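Local coordinates for protein DNA ligase (Archaeoglobus fulgidus, PDB 3GDE) that seals nicks in double-stranded DNA during replication, recombination and repair, probably using ATP to form an AMP-lysine intermediate and magnesium as cofactor, at residues Pro55-Arg60 with Ile222-Arg227; Tyr194-Asp199 with Tyr409-Arg414; Tyr270-Glu275 with Val536-Thr541; Met425-Leu430 with Arg526-Arg531. All blocks are in the same frame, centred on the assembly; numbering follows the deposited sequence.

In the fold
From the N terminus, contact 1 closes first: it brings the loop after helix 39-49 against the linker between helix 200-216 and strand 230-233, around 161 residues that are largely helical. Contact 2 crosses it, starting from the C-terminal part of helix 187-197 within that loop and reaching the 409-414 turn of the adenylation domain. Contact 3 crosses contact 2 in turn, running from the end of strand 268-271 to the segment before the C-terminal helix 542-550; its span encloses contact 4, which joins two strands within the OB-fold domain. Contacts 1 to 3 tie the domains together in the closed conformation, and D540 bonding D429 connects contact 3 to contact 4.

Contact 1 of 4, residues Pro55-Arg60 with Ile222-Arg227; sequences PPWDER and IHIPVR
W57 and P225 mark the closest backbone approach, their CA atoms 7.3 Å apart, where two loops without regular secondary structure meet. Segment 55-60 opens with a type I beta turn from P55 to D58, in the DNA-binding domain; segment 222-227 belongs to the linker that leads into strand 230-233 of the adenylation domain. The contact rests on a CH-pi interaction between proline and indole. The pyrrolidine ring of P225 stands roughly perpendicular to the tryptophan side chain and sets CG over the five-membered ring, 3.7 Å from its centroid and 26° off the normal. Its CD lies over the same face, 3.6 Å from W57 CD2. The other face is covered by P55 CB from within the turn, which leaves the indole held between two prolines. A chi1 of 57° lodges W57 CG between its backbone N and carbonyl carbon, folding the ring back beside P55. Y270 of strand 268-271 also packs on both W57 and P225, while W57 NE1 bonds to N198 O, just after helix 187-197. At the end of the turn, D58 OD1 accepts from R60 N in an Asx turn, and the carboxylate forms a side-on salt bridge to the R60 side chain, in which R60 NH2 lies 2.7 Å from D58 OD2. At the far end of the indole, I224 CG1 approaches W57 CH2 obliquely at 4.3 Å.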
# COMPACT_ATOMS: atom_id res chain seq x y z
N PRO A 55 -9.57 -1.67 -4.47
CA PRO A 55 -8.16 -2.06 -4.55
C PRO A 55 -7.30 -0.86 -4.96
O PRO A 55 -7.77 0.02 -5.68
CB PRO A 55 -8.15 -3.12 -5.65
CG PRO A 55 -9.53 -3.68 -5.63
CD PRO A 55 -10.41 -2.50 -5.36
N PRO A 56 -6.04 -0.79 -4.48
CA PRO A 56 -5.20 0.38 -4.77
C PRO A 56 -4.87 0.54 -6.26
O PRO A 56 -4.70 1.67 -6.75
CB PRO A 56 -3.92 0.11 -3.96
CG PRO A 56 -3.90 -1.38 -3.76
CD PRO A 56 -5.34 -1.78 -3.64
N TRP A 57 -4.79 -0.57 -6.97
CA TRP A 57 -4.47 -0.56 -8.40
C TRP A 57 -5.65 -0.14 -9.28
O TRP A 57 -5.46 0.23 -10.44
CB TRP A 57 -3.97 -1.93 -8.81
CG TRP A 57 -4.93 -3.04 -8.52
CD1 TRP A 57 -4.98 -3.80 -7.38
CD2 TRP A 57 -5.95 -3.54 -9.39
NE1 TRP A 57 -5.98 -4.73 -7.49
CE2 TRP A 57 -6.60 -4.60 -8.71
CE3 TRP A 57 -6.39 -3.19 -10.68
CZ2 TRP A 57 -7.66 -5.31 -9.27
CZ3 TRP A 57 -7.45 -3.90 -11.24
CH2 TRP A 57 -8.07 -4.96 -10.53
N ASP A 58 -6.86 -0.26 -8.73
CA ASP A 58 -8.07 0.25 -9.36
C ASP A 58 -7.92 1.77 -9.50
O ASP A 58 -7.44 2.43 -8.59
CB ASP A 58 -9.28 -0.11 -8.47
CG ASP A 58 -10.63 0.19 -9.13
OD1 ASP A 58 -10.80 1.25 -9.76
OD2 ASP A 58 -11.54 -0.65 -8.97
N GLU A 59 -8.30 2.31 -10.64
CA GLU A 59 -8.20 3.76 -10.85
C GLU A 59 -9.17 4.56 -9.97
O GLU A 59 -8.93 5.73 -9.72
CB GLU A 59 -8.33 4.15 -12.34
CG GLU A 59 -7.13 3.71 -13.20
CD GLU A 59 -6.47 4.86 -13.95
OE1 GLU A 59 -5.82 5.72 -13.29
OE2 GLU A 59 -6.58 4.91 -15.21
N ARG A 60 -10.25 3.93 -9.50
CA ARG A 60 -11.22 4.58 -8.61
C ARG A 60 -10.68 4.84 -7.19
O ARG A 60 -10.14 3.94 -6.55
CB ARG A 60 -12.52 3.78 -8.54
CG ARG A 60 -13.34 3.80 -9.83
CD ARG A 60 -14.50 2.82 -9.77
NE ARG A 60 -14.02 1.45 -9.59
CZ ARG A 60 -14.80 0.39 -9.37
NH1 ARG A 60 -16.11 0.52 -9.30
NH2 ARG A 60 -14.24 -0.81 -9.23
N ILE A 222 -3.48 -10.02 -18.18
CA ILE A 222 -2.90 -8.73 -18.52
C ILE A 222 -3.79 -7.57 -18.06
O ILE A 222 -5.02 -7.60 -18.23
CB ILE A 222 -2.56 -8.61 -20.03
CG1 ILE A 222 -1.57 -9.68 -20.45
CG2 ILE A 222 -1.95 -7.23 -20.33
CD1 ILE A 222 -1.15 -9.63 -21.92
N HIS A 223 -3.13 -6.58 -17.45
CA HIS A 223 -3.74 -5.38 -16.90
C HIS A 223 -4.28 -5.58 -15.47
O HIS A 223 -4.74 -4.64 -14.83
CB HIS A 223 -4.77 -4.74 -17.86
CG HIS A 223 -4.19 -4.41 -19.21
ND1 HIS A 223 -4.61 -5.03 -20.37
CD2 HIS A 223 -3.21 -3.55 -19.57
CE1 HIS A 223 -3.91 -4.56 -21.39
NE2 HIS A 223 -3.06 -3.66 -20.93
N ILE A 224 -4.17 -6.81 -14.96
CA ILE A 224 -4.38 -7.04 -13.53
C ILE A 224 -3.03 -7.29 -12.86
O ILE A 224 -2.35 -8.28 -13.16
CB ILE A 224 -5.43 -8.16 -13.24
CG1 ILE A 224 -6.82 -7.65 -13.64
CG2 ILE A 224 -5.42 -8.55 -11.75
CD1 ILE A 224 -7.88 -8.71 -13.73
N PRO A 225 -2.64 -6.38 -11.95
CA PRO A 225 -1.29 -6.40 -11.38
C PRO A 225 -1.06 -7.61 -10.51
O PRO A 225 -1.96 -8.07 -9.81
CB PRO A 225 -1.25 -5.12 -10.54
CG PRO A 225 -2.68 -4.88 -10.17
CD PRO A 225 -3.45 -5.29 -11.39
N VAL A 226 0.16 -8.12 -10.58
CA VAL A 226 0.59 -9.17 -9.69
C VAL A 226 1.62 -8.64 -8.70
O VAL A 226 2.44 -7.77 -9.02
CB VAL A 226 0.98 -10.49 -10.46
CG1 VAL A 226 0.80 -10.35 -11.98
CG2 VAL A 226 2.36 -11.05 -10.07
N ARG A 227 1.53 -9.13 -7.46
CA ARG A 227 2.42 -8.69 -6.40
C ARG A 227 3.84 -9.05 -6.79
O ARG A 227 4.12 -10.20 -7.14
CB ARG A 227 2.04 -9.36 -5.09
CG ARG A 227 2.23 -8.47 -3.91
CD ARG A 227 1.18 -7.39 -3.86
NE ARG A 227 0.10 -7.70 -2.93
CZ ARG A 227 0.18 -7.53 -1.61
NH1 ARG A 227 1.29 -7.05 -1.06
NH2 ARG A 227 -0.85 -7.84 -0.84

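Contact 2 of 4, residues Tyr194-Asp199 with Tyr409-Arg414; sequences YMITND and YIPGKR. With PO4 (phosphate ion), chain B.
A type II beta turn from I410 to K413, just ahead of the predicted ATP-binding residue R414, packs against the C-terminal part of helix 187-197. M195 and P411 meet here, their CB atoms 3.7 Å apart. From there the methionine follows the turn: its CG lies 3.5 Å from P411 O, and SD reaches G412 CA at 3.9 Å. A chi2 of -55° bends the chain and carries the sulfur along the turn backbone. G412 has positive phi, and a side chain there would run into M195 SD. At the next ring atom, I196 CG2 lies 4.1 Å from P411 CG, the two side chains running alongside. An alanine in place of M195 would keep the CB contact but would probably leave a gap over G412 where CG and SD now pack. Beyond the turn, R414 NH1 donates a 3.2 Å hydrogen bond to O4 of a phosphate, which K420 also binds, consistent with an anion pocket in the nucleotide site. Backbone bonds from M195 to R227, and from G412 and K413 to M228 and L230, place the linker before strand 230-233 between the helix of the DNA-binding domain and the turn of the adenylation domain.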
# COMPACT_ATOMS: atom_id res chain seq x y z
N TYR A 194 -4.47 -14.27 -4.07
CA TYR A 194 -4.41 -12.85 -3.75
C TYR A 194 -3.23 -12.15 -4.42
O TYR A 194 -3.36 -11.01 -4.91
CB TYR A 194 -4.35 -12.64 -2.24
CG TYR A 194 -4.42 -11.20 -1.79
CD1 TYR A 194 -5.33 -10.31 -2.37
CD2 TYR A 194 -3.62 -10.74 -0.76
CE1 TYR A 194 -5.41 -8.98 -1.95
CE2 TYR A 194 -3.69 -9.43 -0.32
CZ TYR A 194 -4.59 -8.56 -0.92
OH TYR A 194 -4.65 -7.25 -0.47
N MET A 195 -2.08 -12.82 -4.43
CA MET A 195 -0.87 -12.25 -5.02
C MET A 195 -0.97 -12.02 -6.54
O MET A 195 -0.28 -11.14 -7.07
CB MET A 195 0.36 -13.10 -4.65
CG MET A 195 0.68 -13.19 -3.15
SD MET A 195 0.86 -11.60 -2.30
CE MET A 195 0.95 -12.12 -0.60
N ILE A 196 -1.82 -12.77 -7.23
CA ILE A 196 -1.96 -12.58 -8.68
C ILE A 196 -3.22 -11.80 -9.11
O ILE A 196 -3.35 -11.44 -10.27
CB ILE A 196 -1.86 -13.89 -9.50
CG1 ILE A 196 -3.01 -14.84 -9.16
CG2 ILE A 196 -0.49 -14.56 -9.33
CD1 ILE A 196 -3.33 -15.80 -10.28
N THR A 197 -4.13 -11.54 -8.16
CA THR A 197 -5.35 -10.77 -8.46
C THR A 197 -5.37 -9.43 -7.75
O THR A 197 -5.97 -8.48 -8.25
CB THR A 197 -6.65 -11.52 -8.08
OG1 THR A 197 -6.67 -11.77 -6.67
CG2 THR A 197 -6.77 -12.83 -8.84
N ASN A 198 -4.73 -9.37 -6.58
CA ASN A 198 -4.73 -8.19 -5.71
C ASN A 198 -6.12 -7.63 -5.38
O ASN A 198 -6.32 -6.40 -5.24
CB ASN A 198 -3.77 -7.13 -6.27
CG ASN A 198 -2.32 -7.51 -6.07
OD1 ASN A 198 -1.78 -7.37 -4.97
ND2 ASN A 198 -1.69 -8.03 -7.12
N ASP A 199 -7.08 -8.54 -5.26
CA ASP A 199 -8.43 -8.23 -4.83
C ASP A 199 -8.93 -9.38 -3.96
O ASP A 199 -9.34 -10.43 -4.48
CB ASP A 199 -9.34 -8.03 -6.05
CG ASP A 199 -10.73 -7.50 -5.68
OD1 ASP A 199 -11.18 -7.65 -4.52
OD2 ASP A 199 -11.38 -6.93 -6.57
N TYR A 409 9.44 -17.47 -10.31
CA TYR A 409 9.00 -16.17 -9.84
C TYR A 409 7.84 -16.37 -8.88
O TYR A 409 6.81 -16.96 -9.25
CB TYR A 409 8.61 -15.28 -11.03
CG TYR A 409 8.32 -13.84 -10.67
CD1 TYR A 409 9.27 -12.84 -10.88
CD2 TYR A 409 7.09 -13.47 -10.11
CE1 TYR A 409 9.00 -11.51 -10.56
CE2 TYR A 409 6.82 -12.15 -9.79
CZ TYR A 409 7.78 -11.17 -10.02
OH TYR A 409 7.50 -9.87 -9.68
N ILE A 410 8.01 -15.88 -7.64
CA ILE A 410 7.01 -16.06 -6.58
C ILE A 410 6.39 -14.74 -6.13
O ILE A 410 6.94 -14.04 -5.27
CB ILE A 410 7.59 -16.83 -5.36
CG1 ILE A 410 8.35 -18.10 -5.78
CG2 ILE A 410 6.48 -17.15 -4.35
CD1 ILE A 410 7.48 -19.29 -6.18
N PRO A 411 5.22 -14.39 -6.70
CA PRO A 411 4.54 -13.13 -6.39
C PRO A 411 4.40 -12.85 -4.89
O PRO A 411 3.97 -13.72 -4.11
CB PRO A 411 3.17 -13.30 -7.04
CG PRO A 411 3.44 -14.18 -8.21
CD PRO A 411 4.45 -15.18 -7.69
N GLY A 412 4.81 -11.65 -4.50
CA GLY A 412 4.59 -11.13 -3.15
C GLY A 412 5.50 -11.67 -2.08
O GLY A 412 5.37 -11.29 -0.92
N LYS A 413 6.44 -12.52 -2.46
CA LYS A 413 7.29 -13.23 -1.51
C LYS A 413 8.69 -12.63 -1.44
O LYS A 413 9.26 -12.25 -2.46
CB LYS A 413 7.38 -14.71 -1.89
CG LYS A 413 7.85 -15.64 -0.78
CD LYS A 413 6.76 -15.89 0.28
CE LYS A 413 5.50 -16.55 -0.29
NZ LYS A 413 5.65 -18.02 -0.46
N ARG A 414 9.21 -12.57 -0.22
CA ARG A 414 10.54 -12.04 0.08
C ARG A 414 11.43 -13.15 0.67
O ARG A 414 11.67 -13.21 1.88
CB ARG A 414 10.40 -10.83 1.02
CG ARG A 414 11.68 -10.28 1.64
CD ARG A 414 11.44 -8.91 2.27
NE ARG A 414 12.13 -7.92 1.47
CZ ARG A 414 11.61 -6.82 0.94
NH1 ARG A 414 10.36 -6.44 1.15
NH2 ARG A 414 12.41 -6.07 0.22
P PO4 B . 11.49 -3.38 -1.38
O1 PO4 B . 10.97 -3.02 -2.76
O2 PO4 B . 12.35 -4.60 -1.52
O3 PO4 B . 12.33 -2.25 -0.82
O4 PO4 B . 10.33 -3.65 -0.47

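Contact 3 of 4, residues Tyr270-Glu275 with Val536-Thr541; sequences YSRRLE and VDEADT. With PO4 (phosphate ion), chain B.
R273 grips E538 side-on, NE and NH2 both closing on the single oxygen OE2. The NH2 bond is the shorter, 2.7 Å, and uses the anti lone pair of E538 OE2; NE reaches the same oxygen at 3.0 Å from above the carboxylate plane. The two flat groups are turned well away from coplanar, by 61°, although OE2 itself lies near the guanidinium plane. The side chains run antiparallel alongside one another, bringing R273 CB within 3.7 Å of E538 CG. Bends at chi2 and chi3 (-50° and -58°) curl the arginine back over its neighbour, stacking the R273 guanidinium face to face with that of R272, with R273 CZ 3.7 Å above the R272 plane. A leucine in place of R273 would probably leave E538 OE2 without its paired donors and remove the guanidinium stacked on R272. E538 OE1 takes a weak bond from a water that also donates to R272 O. R273 follows strand 268-271 in the type I turn S271-L274, and E538 ends a 3-10 segment. R272 NH1 lies 2.7 Å from O4 of a phosphate also bound by R414 and K420, fellow predicted ATP-binding residues. The R273-E538 bridge thus joins the adenylation domain to the segment after the OB-fold strands. E538 OE2, also 4.4 Å from R272 NH2, and the phosphate probably offset the charge of the two stacked guanidinium groups.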
# COMPACT_ATOMS: atom_id res chain seq x y z
N TYR A 270 2.11 -0.30 -13.47
CA TYR A 270 1.92 -0.27 -12.03
C TYR A 270 3.24 -0.04 -11.30
O TYR A 270 4.29 -0.54 -11.71
CB TYR A 270 1.28 -1.58 -11.54
CG TYR A 270 -0.10 -1.79 -12.11
CD1 TYR A 270 -1.20 -1.16 -11.55
CD2 TYR A 270 -0.29 -2.61 -13.22
CE1 TYR A 270 -2.48 -1.34 -12.08
CE2 TYR A 270 -1.56 -2.80 -13.76
CZ TYR A 270 -2.65 -2.16 -13.18
OH TYR A 270 -3.91 -2.34 -13.70
N SER A 271 3.18 0.74 -10.23
CA SER A 271 4.35 1.01 -9.41
C SER A 271 4.61 -0.14 -8.41
O SER A 271 3.93 -1.17 -8.44
CB SER A 271 4.17 2.34 -8.68
OG SER A 271 3.11 2.25 -7.74
N ARG A 272 5.62 0.05 -7.56
CA ARG A 272 6.01 -0.94 -6.54
C ARG A 272 4.84 -1.29 -5.63
O ARG A 272 4.67 -2.45 -5.26
CB ARG A 272 7.25 -0.41 -5.77
CG ARG A 272 7.56 -0.97 -4.37
CD ARG A 272 8.06 -2.41 -4.31
NE ARG A 272 6.98 -3.22 -3.77
CZ ARG A 272 6.93 -3.75 -2.56
NH1 ARG A 272 7.94 -3.66 -1.70
NH2 ARG A 272 5.85 -4.42 -2.22
N ARG A 273 4.04 -0.28 -5.28
CA ARG A 273 2.86 -0.48 -4.42
C ARG A 273 1.59 -0.67 -5.25
O ARG A 273 0.47 -0.62 -4.73
CB ARG A 273 2.67 0.68 -3.42
CG ARG A 273 3.92 1.47 -2.97
CD ARG A 273 5.14 0.66 -2.49
NE ARG A 273 4.91 -0.24 -1.36
CZ ARG A 273 5.88 -0.70 -0.56
NH1 ARG A 273 7.15 -0.34 -0.75
NH2 ARG A 273 5.59 -1.53 0.43
N LEU A 274 1.81 -0.90 -6.55
CA LEU A 274 0.76 -1.16 -7.52
C LEU A 274 -0.25 -0.02 -7.68
O LEU A 274 -1.44 -0.27 -7.81
CB LEU A 274 0.06 -2.51 -7.25
CG LEU A 274 0.94 -3.77 -7.16
CD1 LEU A 274 0.07 -4.96 -6.83
CD2 LEU A 274 1.73 -4.02 -8.43
N GLU A 275 0.24 1.22 -7.67
CA GLU A 275 -0.55 2.36 -8.12
C GLU A 275 -0.49 2.36 -9.64
O GLU A 275 0.58 2.12 -10.22
CB GLU A 275 0.01 3.68 -7.59
CG GLU A 275 -0.84 4.92 -7.91
CD GLU A 275 -0.04 6.24 -7.96
OE1 GLU A 275 1.12 6.28 -7.47
OE2 GLU A 275 -0.58 7.26 -8.47
N VAL A 536 -0.76 3.77 4.43
CA VAL A 536 -0.32 3.17 5.70
C VAL A 536 -0.15 1.65 5.61
O VAL A 536 0.68 1.08 6.31
CB VAL A 536 -1.19 3.55 6.96
CG1 VAL A 536 -2.02 4.76 6.72
CG2 VAL A 536 -2.07 2.37 7.44
N ASP A 537 -0.91 0.99 4.74
CA ASP A 537 -0.70 -0.45 4.58
C ASP A 537 0.45 -0.81 3.63
O ASP A 537 0.69 -1.98 3.38
CB ASP A 537 -2.01 -1.21 4.30
CG ASP A 537 -2.60 -0.90 2.95
OD1 ASP A 537 -1.87 -1.05 1.94
OD2 ASP A 537 -3.80 -0.53 2.90
N GLU A 538 1.17 0.20 3.14
CA GLU A 538 2.44 -0.05 2.45
C GLU A 538 3.68 0.35 3.27
O GLU A 538 4.79 0.35 2.75
CB GLU A 538 2.47 0.58 1.05
CG GLU A 538 1.55 -0.09 0.02
CD GLU A 538 1.82 -1.60 -0.17
OE1 GLU A 538 0.87 -2.32 -0.54
OE2 GLU A 538 2.97 -2.08 0.05
N ALA A 539 3.47 0.67 4.55
CA ALA A 539 4.57 0.93 5.46
C ALA A 539 5.29 -0.37 5.72
O ALA A 539 4.70 -1.45 5.63
CB ALA A 539 4.07 1.53 6.75
N ASP A 540 6.57 -0.27 6.05
CA ASP A 540 7.36 -1.46 6.34
C ASP A 540 6.81 -2.22 7.54
O ASP A 540 6.31 -1.62 8.49
CB ASP A 540 8.84 -1.12 6.48
CG ASP A 540 9.49 -0.86 5.13
OD1 ASP A 540 9.70 -1.85 4.38
OD2 ASP A 540 9.77 0.31 4.82
N THR A 541 6.90 -3.54 7.47
CA THR A 541 6.26 -4.43 8.43
C THR A 541 7.17 -4.74 9.60
O THR A 541 8.40 -4.62 9.49
CB THR A 541 5.82 -5.75 7.75
OG1 THR A 541 6.96 -6.41 7.19
CG2 THR A 541 4.80 -5.48 6.65
P PO4 B . 11.49 -3.38 -1.38
O1 PO4 B . 10.97 -3.02 -2.76
O2 PO4 B . 12.35 -4.60 -1.52
O3 PO4 B . 12.33 -2.25 -0.82
O4 PO4 B . 10.33 -3.65 -0.47
O HOH W 1 2.35 -3.69 -3.31

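Contact 4 of 4, residues Met425-Leu430 with Arg526-Arg531; sequences METLDL and RFVRLR. With PO4 (phosphate ion), chain D.
R531 NH1 is shared by several anionic groups: O3 of a bound phosphate at 2.8 Å, the carboxylate of E504, and D429 OD1 of strand 428-437 at 3.3 Å. In the D429 salt bridge the carboxylate and guanidinium stand 86° apart and OD1 is off the guanidinium plane, so the attraction is electrostatic, with no donor hydrogen aimed at it. The phosphate instead meets the edge, where R531 NH2 donates an almost straight bond (179°) to O1 at 2.9 Å. Bends at chi2 and chi3, both -67°, fold the arginine so that its guanidinium returns across D429. D429 OD1 has a stronger partner in K534, which also binds the phosphate, and R531 NH2 is paired with D533. Nearby, T427 CG2 touches V528 CG2 at 4.3 Å, while T427 OG1 bonds to E504. Strands 428-437 and 526-530 of the OB-fold domain both pair with strand 502-506, where V528 and R529 face E504 in a classic beta bulge; this contact bridges across that strand. R531 and K534 meet the phosphate directly, while D429, D533 and E504 pair with them and probably help hold both basic groups in position; the phosphate, probably from the crystallisation liquor, takes up donors they leave available.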
# COMPACT_ATOMS: atom_id res chain seq x y z
N MET A 425 22.95 1.72 3.30
CA MET A 425 21.96 1.01 4.10
C MET A 425 20.50 1.30 3.71
O MET A 425 20.21 2.17 2.88
CB MET A 425 22.23 1.15 5.61
CG MET A 425 22.50 2.52 6.13
SD MET A 425 23.03 2.45 7.87
CE MET A 425 21.76 1.45 8.65
N GLU A 426 19.58 0.53 4.29
CA GLU A 426 18.16 0.67 3.98
C GLU A 426 17.59 1.90 4.66
O GLU A 426 18.06 2.29 5.72
CB GLU A 426 17.38 -0.57 4.45
CG GLU A 426 17.76 -1.85 3.73
CD GLU A 426 17.61 -1.74 2.24
OE1 GLU A 426 18.65 -1.71 1.55
OE2 GLU A 426 16.46 -1.65 1.75
N THR A 427 16.59 2.51 4.02
CA THR A 427 15.71 3.42 4.72
C THR A 427 14.42 2.66 4.99
O THR A 427 14.20 1.58 4.42
CB THR A 427 15.43 4.73 3.96
OG1 THR A 427 14.81 4.45 2.69
CG2 THR A 427 16.71 5.53 3.76
N LEU A 428 13.59 3.20 5.87
CA LEU A 428 12.32 2.58 6.20
C LEU A 428 11.21 3.55 5.91
O LEU A 428 11.38 4.76 6.01
CB LEU A 428 12.27 2.19 7.68
CG LEU A 428 13.12 0.98 8.09
CD1 LEU A 428 13.36 1.02 9.60
CD2 LEU A 428 12.47 -0.33 7.64
N ASP A 429 10.05 3.02 5.54
CA ASP A 429 8.90 3.86 5.47
C ASP A 429 7.91 3.51 6.58
O ASP A 429 7.49 2.36 6.73
CB ASP A 429 8.33 3.90 4.07
CG ASP A 429 8.96 5.03 3.22
OD1 ASP A 429 9.90 4.77 2.42
OD2 ASP A 429 8.52 6.19 3.40
N LEU A 430 7.62 4.52 7.40
CA LEU A 430 6.94 4.33 8.66
C LEU A 430 5.76 5.30 8.77
O LEU A 430 5.82 6.42 8.26
CB LEU A 430 7.92 4.52 9.84
CG LEU A 430 9.15 3.58 9.87
CD1 LEU A 430 10.25 4.09 10.82
CD2 LEU A 430 8.77 2.12 10.21
N ARG A 526 16.30 9.79 10.99
CA ARG A 526 16.49 11.05 10.29
C ARG A 526 15.52 11.09 9.14
O ARG A 526 15.44 10.15 8.36
CB ARG A 526 17.96 11.19 9.81
CG ARG A 526 18.25 12.45 8.98
CD ARG A 526 19.77 12.66 8.75
NE ARG A 526 20.42 13.20 9.95
CZ ARG A 526 20.48 14.50 10.25
NH1 ARG A 526 19.94 15.40 9.43
NH2 ARG A 526 21.07 14.89 11.37
N PHE A 527 14.79 12.20 9.03
CA PHE A 527 13.78 12.37 8.00
C PHE A 527 14.43 12.53 6.64
O PHE A 527 15.32 13.36 6.47
CB PHE A 527 12.89 13.57 8.34
CG PHE A 527 11.82 13.87 7.31
CD1 PHE A 527 10.64 13.11 7.24
CD2 PHE A 527 11.96 14.95 6.44
CE1 PHE A 527 9.66 13.40 6.29
CE2 PHE A 527 10.97 15.26 5.49
CZ PHE A 527 9.81 14.48 5.43
N VAL A 528 13.99 11.72 5.68
CA VAL A 528 14.42 11.84 4.29
C VAL A 528 13.37 12.61 3.48
O VAL A 528 13.67 13.69 2.95
CB VAL A 528 14.72 10.45 3.68
CG1 VAL A 528 15.29 10.58 2.27
CG2 VAL A 528 15.69 9.66 4.57
N ARG A 529 12.15 12.07 3.40
CA ARG A 529 11.03 12.73 2.73
C ARG A 529 9.67 12.11 3.09
O ARG A 529 9.59 10.97 3.56
CB ARG A 529 11.20 12.71 1.21
CG ARG A 529 11.18 11.32 0.60
CD ARG A 529 11.62 11.40 -0.85
NE ARG A 529 12.73 10.48 -1.07
CZ ARG A 529 14.01 10.84 -1.15
NH1 ARG A 529 14.39 12.11 -1.07
NH2 ARG A 529 14.92 9.91 -1.34
N LEU A 530 8.61 12.87 2.81
CA LEU A 530 7.25 12.38 2.89
C LEU A 530 7.00 11.43 1.72
O LEU A 530 7.32 11.77 0.59
CB LEU A 530 6.26 13.56 2.83
CG LEU A 530 4.74 13.33 2.77
CD1 LEU A 530 4.17 12.82 4.10
CD2 LEU A 530 4.06 14.63 2.36
N ARG A 531 6.43 10.26 1.98
CA ARG A 531 6.11 9.35 0.88
C ARG A 531 4.61 9.32 0.56
O ARG A 531 3.85 8.53 1.11
CB ARG A 531 6.69 7.95 1.13
CG ARG A 531 8.22 7.93 1.23
CD ARG A 531 8.91 8.28 -0.11
NE ARG A 531 8.67 7.25 -1.11
CZ ARG A 531 9.45 6.19 -1.32
NH1 ARG A 531 10.56 6.02 -0.61
NH2 ARG A 531 9.11 5.31 -2.25
P PO4 D . 11.44 2.41 -1.52
O1 PO4 D . 10.74 3.01 -2.71
O2 PO4 D . 12.69 1.69 -1.98
O3 PO4 D . 11.84 3.50 -0.56
O4 PO4 D . 10.51 1.42 -0.84